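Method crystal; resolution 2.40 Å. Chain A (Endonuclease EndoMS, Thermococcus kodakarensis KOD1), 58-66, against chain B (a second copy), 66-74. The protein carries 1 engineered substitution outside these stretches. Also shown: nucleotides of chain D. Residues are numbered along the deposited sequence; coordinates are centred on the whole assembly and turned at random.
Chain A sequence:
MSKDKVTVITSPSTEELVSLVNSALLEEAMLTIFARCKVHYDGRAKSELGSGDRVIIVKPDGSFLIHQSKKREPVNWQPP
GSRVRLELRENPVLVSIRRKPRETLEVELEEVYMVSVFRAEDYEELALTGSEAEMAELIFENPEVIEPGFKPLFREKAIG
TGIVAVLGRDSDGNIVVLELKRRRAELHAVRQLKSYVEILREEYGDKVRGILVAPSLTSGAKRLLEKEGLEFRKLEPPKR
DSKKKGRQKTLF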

# COMPACT_ATOMS: atom_id res chain seq x y z
N VAL A 58 10.93 14.74 -3.91
CA VAL A 58 9.81 15.33 -4.63
C VAL A 58 9.93 14.99 -6.10
O VAL A 58 10.91 15.34 -6.75
CB VAL A 58 9.75 16.85 -4.44
CG1 VAL A 58 8.49 17.43 -5.12
CG2 VAL A 58 9.75 17.18 -2.96
N LYS A 59 8.95 14.25 -6.60
CA LYS A 59 8.86 13.90 -7.99
C LYS A 59 8.14 14.98 -8.80
O LYS A 59 7.29 15.68 -8.26
CB LYS A 59 8.13 12.56 -8.14
CG LYS A 59 8.69 11.44 -7.30
CD LYS A 59 8.16 10.11 -7.79
CE LYS A 59 8.74 8.96 -7.00
NZ LYS A 59 8.30 7.67 -7.58
N PRO A 60 8.46 15.09 -10.09
CA PRO A 60 7.83 16.04 -11.02
C PRO A 60 6.30 15.96 -11.01
O PRO A 60 5.65 16.97 -11.29
CB PRO A 60 8.37 15.60 -12.38
CG PRO A 60 9.66 14.96 -12.10
CD PRO A 60 9.50 14.29 -10.76
N ASP A 61 5.72 14.81 -10.70
CA ASP A 61 4.27 14.66 -10.74
C ASP A 61 3.61 15.06 -9.41
O ASP A 61 2.40 14.87 -9.21
CB ASP A 61 3.88 13.24 -11.14
CG ASP A 61 4.11 12.23 -10.04
OD1 ASP A 61 4.84 12.52 -9.06
OD2 ASP A 61 3.56 11.12 -10.16
N GLY A 62 4.42 15.57 -8.49
CA GLY A 62 3.88 16.04 -7.23
C GLY A 62 4.01 15.05 -6.09
O GLY A 62 3.76 15.40 -4.94
N SER A 63 4.39 13.81 -6.41
CA SER A 63 4.64 12.81 -5.37
C SER A 63 5.73 13.33 -4.45
O SER A 63 6.74 13.89 -4.89
CB SER A 63 5.03 11.47 -5.98
OG SER A 63 4.09 11.09 -6.96
N PHE A 64 5.49 13.16 -3.16
CA PHE A 64 6.28 13.77 -2.12
C PHE A 64 6.52 12.67 -1.11
O PHE A 64 5.55 12.14 -0.57
CB PHE A 64 5.53 14.95 -1.48
CG PHE A 64 6.40 15.86 -0.67
CD1 PHE A 64 6.45 17.21 -0.94
CD2 PHE A 64 7.18 15.37 0.35
CE1 PHE A 64 7.26 18.05 -0.20
CE2 PHE A 64 8.00 16.21 1.09
CZ PHE A 64 8.04 17.54 0.82
N LEU A 65 7.79 12.31 -0.87
CA LEU A 65 8.11 11.21 0.06
C LEU A 65 9.12 11.63 1.12
O LEU A 65 10.16 12.19 0.80
CB LEU A 65 8.68 10.01 -0.69
CG LEU A 65 7.98 9.57 -1.97
CD1 LEU A 65 8.75 8.44 -2.61
CD2 LEU A 65 6.57 9.13 -1.68
N ILE A 66 8.79 11.36 2.37
CA ILE A 66 9.77 11.47 3.46
C ILE A 66 10.11 10.07 4.00
O ILE A 66 9.23 9.33 4.47
CB ILE A 66 9.25 12.35 4.61
CG1 ILE A 66 8.99 13.79 4.14
CG2 ILE A 66 10.24 12.35 5.76
CD1 ILE A 66 7.60 14.05 3.71
N ILE B 66 13.27 1.29 -5.54
CA ILE B 66 13.62 1.87 -6.84
C ILE B 66 12.47 2.74 -7.33
O ILE B 66 11.39 2.24 -7.62
CB ILE B 66 13.93 0.79 -7.88
CG1 ILE B 66 15.02 -0.14 -7.39
CG2 ILE B 66 14.28 1.43 -9.22
CD1 ILE B 66 15.07 -1.38 -8.18
N HIS B 67 12.75 4.04 -7.46
CA HIS B 67 11.74 5.04 -7.82
C HIS B 67 11.91 5.66 -9.19
O HIS B 67 12.96 6.23 -9.53
CB HIS B 67 11.74 6.15 -6.78
CG HIS B 67 10.91 5.86 -5.57
ND1 HIS B 67 9.53 5.84 -5.60
CD2 HIS B 67 11.26 5.58 -4.30
CE1 HIS B 67 9.07 5.57 -4.40
NE2 HIS B 67 10.09 5.40 -3.58
N GLN B 68 10.85 5.58 -9.99
CA GLN B 68 10.77 6.34 -11.22
C GLN B 68 10.39 7.81 -10.95
O GLN B 68 10.14 8.20 -9.80
CB GLN B 68 9.78 5.68 -12.17
CG GLN B 68 10.28 4.32 -12.60
CD GLN B 68 9.44 3.65 -13.66
OE1 GLN B 68 8.34 3.13 -13.38
NE2 GLN B 68 9.96 3.60 -14.88
N SER B 69 10.34 8.61 -12.01
CA SER B 69 10.07 10.04 -11.90
C SER B 69 8.60 10.34 -11.65
O SER B 69 8.22 11.49 -11.47
CB SER B 69 10.51 10.75 -13.16
OG SER B 69 9.90 10.11 -14.26
N LYS B 70 7.77 9.31 -11.69
CA LYS B 70 6.38 9.45 -11.29
C LYS B 70 5.95 8.42 -10.24
O LYS B 70 6.64 7.45 -9.95
CB LYS B 70 5.43 9.31 -12.49
CG LYS B 70 5.64 10.25 -13.64
CD LYS B 70 4.78 9.80 -14.83
CE LYS B 70 4.92 10.73 -16.04
NZ LYS B 70 6.27 10.66 -16.69
N LYS B 71 4.71 8.62 -9.84
CA LYS B 71 3.94 7.99 -8.77
C LYS B 71 4.50 8.03 -7.35
O LYS B 71 5.61 8.49 -7.11
CB LYS B 71 3.77 6.50 -9.15
CG LYS B 71 3.56 6.23 -10.65
CD LYS B 71 2.22 5.57 -10.94
CE LYS B 71 1.78 5.79 -12.38
NZ LYS B 71 1.37 7.21 -12.58
N ARG B 72 3.75 7.38 -6.45
CA ARG B 72 4.07 7.40 -5.03
C ARG B 72 4.88 6.16 -4.70
O ARG B 72 5.83 6.21 -3.92
CB ARG B 72 2.79 7.52 -4.18
CG ARG B 72 3.02 7.84 -2.70
CD ARG B 72 3.13 6.54 -1.96
NE ARG B 72 2.99 6.64 -0.52
CZ ARG B 72 2.61 5.61 0.23
NH1 ARG B 72 2.33 4.46 -0.37
NH2 ARG B 72 2.49 5.72 1.54
N GLU B 73 4.47 5.04 -5.30
CA GLU B 73 5.09 3.74 -5.12
C GLU B 73 6.43 3.58 -5.87
O GLU B 73 6.60 4.07 -6.98
CB GLU B 73 4.11 2.65 -5.59
CG GLU B 73 2.85 2.54 -4.76
CD GLU B 73 3.18 2.53 -3.28
OE1 GLU B 73 2.84 3.53 -2.61
OE2 GLU B 73 3.79 1.55 -2.81
N PRO B 74 7.36 2.85 -5.27
CA PRO B 74 8.52 2.35 -6.02
C PRO B 74 8.10 1.40 -7.14
O PRO B 74 7.17 0.63 -6.94
CB PRO B 74 9.32 1.60 -4.96
CG PRO B 74 8.27 1.20 -3.90
CD PRO B 74 7.31 2.35 -3.88
P DT D 11 0.86 5.37 -6.58
OP1 DT D 11 2.20 4.83 -6.95
OP2 DT D 11 0.65 6.83 -6.54
O5' DT D 11 -0.25 4.65 -7.48
C5' DT D 11 -0.16 3.25 -7.70
C4' DT D 11 -1.31 2.73 -8.53
O4' DT D 11 -2.42 2.37 -7.68
C3' DT D 11 -1.88 3.71 -9.56
O3' DT D 11 -1.37 3.38 -10.87
C2' DT D 11 -3.41 3.53 -9.46
C1' DT D 11 -3.59 2.41 -8.43
N1 DT D 11 -4.75 2.62 -7.49
C2 DT D 11 -5.71 1.64 -7.41
O2 DT D 11 -5.68 0.62 -8.06
N3 DT D 11 -6.72 1.91 -6.53
C4 DT D 11 -6.86 3.03 -5.74
O4 DT D 11 -7.81 3.17 -4.98
C5 DT D 11 -5.82 4.02 -5.88
C7 DT D 11 -5.86 5.28 -5.07
C6 DT D 11 -4.82 3.77 -6.74
P DG D 10 -2.89 6.99 -0.71
OP1 DG D 10 -2.23 8.30 -0.43
OP2 DG D 10 -4.32 6.93 -1.06
O5' DG D 10 -2.13 6.20 -1.88
C5' DG D 10 -0.73 6.02 -1.83
C4' DG D 10 -0.28 5.01 -2.87
O4' DG D 10 -1.03 3.78 -2.71
C3' DG D 10 -0.47 5.42 -4.32
O3' DG D 10 0.55 4.83 -5.10
C2' DG D 10 -1.84 4.84 -4.66
C1' DG D 10 -1.81 3.54 -3.88
N9 DG D 10 -3.12 3.07 -3.44
C8 DG D 10 -3.99 3.71 -2.59
N7 DG D 10 -5.09 3.04 -2.37
C5 DG D 10 -4.93 1.88 -3.12
C6 DG D 10 -5.79 0.77 -3.29
O6 DG D 10 -6.90 0.58 -2.78
N1 DG D 10 -5.24 -0.18 -4.14
C2 DG D 10 -4.01 -0.07 -4.76
N2 DG D 10 -3.65 -1.09 -5.55
N3 DG D 10 -3.20 0.96 -4.61
C4 DG D 10 -3.72 1.89 -3.78
O HOH W 1 1.70 10.16 -12.01

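The contact is centred on the ammonium group of A:Lys59, which meets four acceptors of chain B, one at the end of its strand and three in the loop that follows. A:Lys59 NZ donates to B:Gln68 O, B:Lys70 O and B:Lys71 O, each at 2.9 Å, and to B:His67 ND1 at 3.0 Å: four acceptors for three N-H groups, so the protons must be shared. Three of the four acceptors are backbone carbonyls, so chain B binds the charge largely through its main-chain fold. The side chain starts in the m rotamer and then runs extended, with chi2, chi3 and chi4 all t; its CA-to-CB bond points toward chain B, and this reach carries the nitrogen to its acceptors. A lysine suits the place because a long aliphatic stem ends in a charged donor, and here the whole residue is buried, with 91 Å² covered by the other stretch, the largest share of any residue in the pair.

The second anchor is A:Asp61. B:Lys71 N donates to A:Asp61 OD2 at 2.8 Å, so a side-chain carboxylate meets a backbone amide of the partner. The other oxygen works within chain A: A:Asp61 OD1 accepts from A:Ser63 N at 3.0 Å and from A:Ser63 OG at 2.6 Å. With chi1 at 74° (p), the carboxylate thus ties down its own loop while reaching across. Water 1 donates to A:Asp61 OD2 at 2.8 Å and accepts a weak hydrogen bond from B:Lys71 NZ at 3.0 Å, adding a bridge beside the direct one.

The chain A loop is shaped for this by a type I turn from A:Lys59 to A:Gly62, closed by A:Gly62 N to A:Lys59 O at 2.9 Å and backed by A:Lys59 N to A:Ser63 O at 2.8 Å. A:Gly62 has phi/psi of 98/-10, where a beta carbon would jam against the carbonyl oxygen of A:Asp61; the backbone itself calls for glycine.

Around the polar centre the packing is close. A:Pro60 CD lies 3.2 Å from B:Ser69 O, and A:Lys59 CB lies 3.5 Å from the same oxygen. The B:His67 ring is approached in two ways: A:Lys59 NZ sits at its edge, near the plane, where ND1 can accept, while A:Leu65 CD1 lies over one face, 3.4 Å from B:His67 CE1. The other methyl, A:Leu65 CD2, stands 3.9 Å from B:Arg72 CG, so the two methyls touch both residues, one the imidazole and the other the aliphatic part of the arginine. The CA-to-CB bond of A:Phe64, next to it on the strand, points away. In all, 433 Å² is buried between the stretches.

Beyond the protein contact, the same chain B loop holds DNA. B:Arg72 N and B:Glu73 N donate to OP1 of DT11 at 3.0 and 2.8 Å. The CA-to-CB bond of B:Arg72 points away from chain A; its NH1 forms a salt bridge with B:Glu73 OE1 at 2.5 Å, a very short distance, and C5' of DG10 lies over one face of its guanidinium.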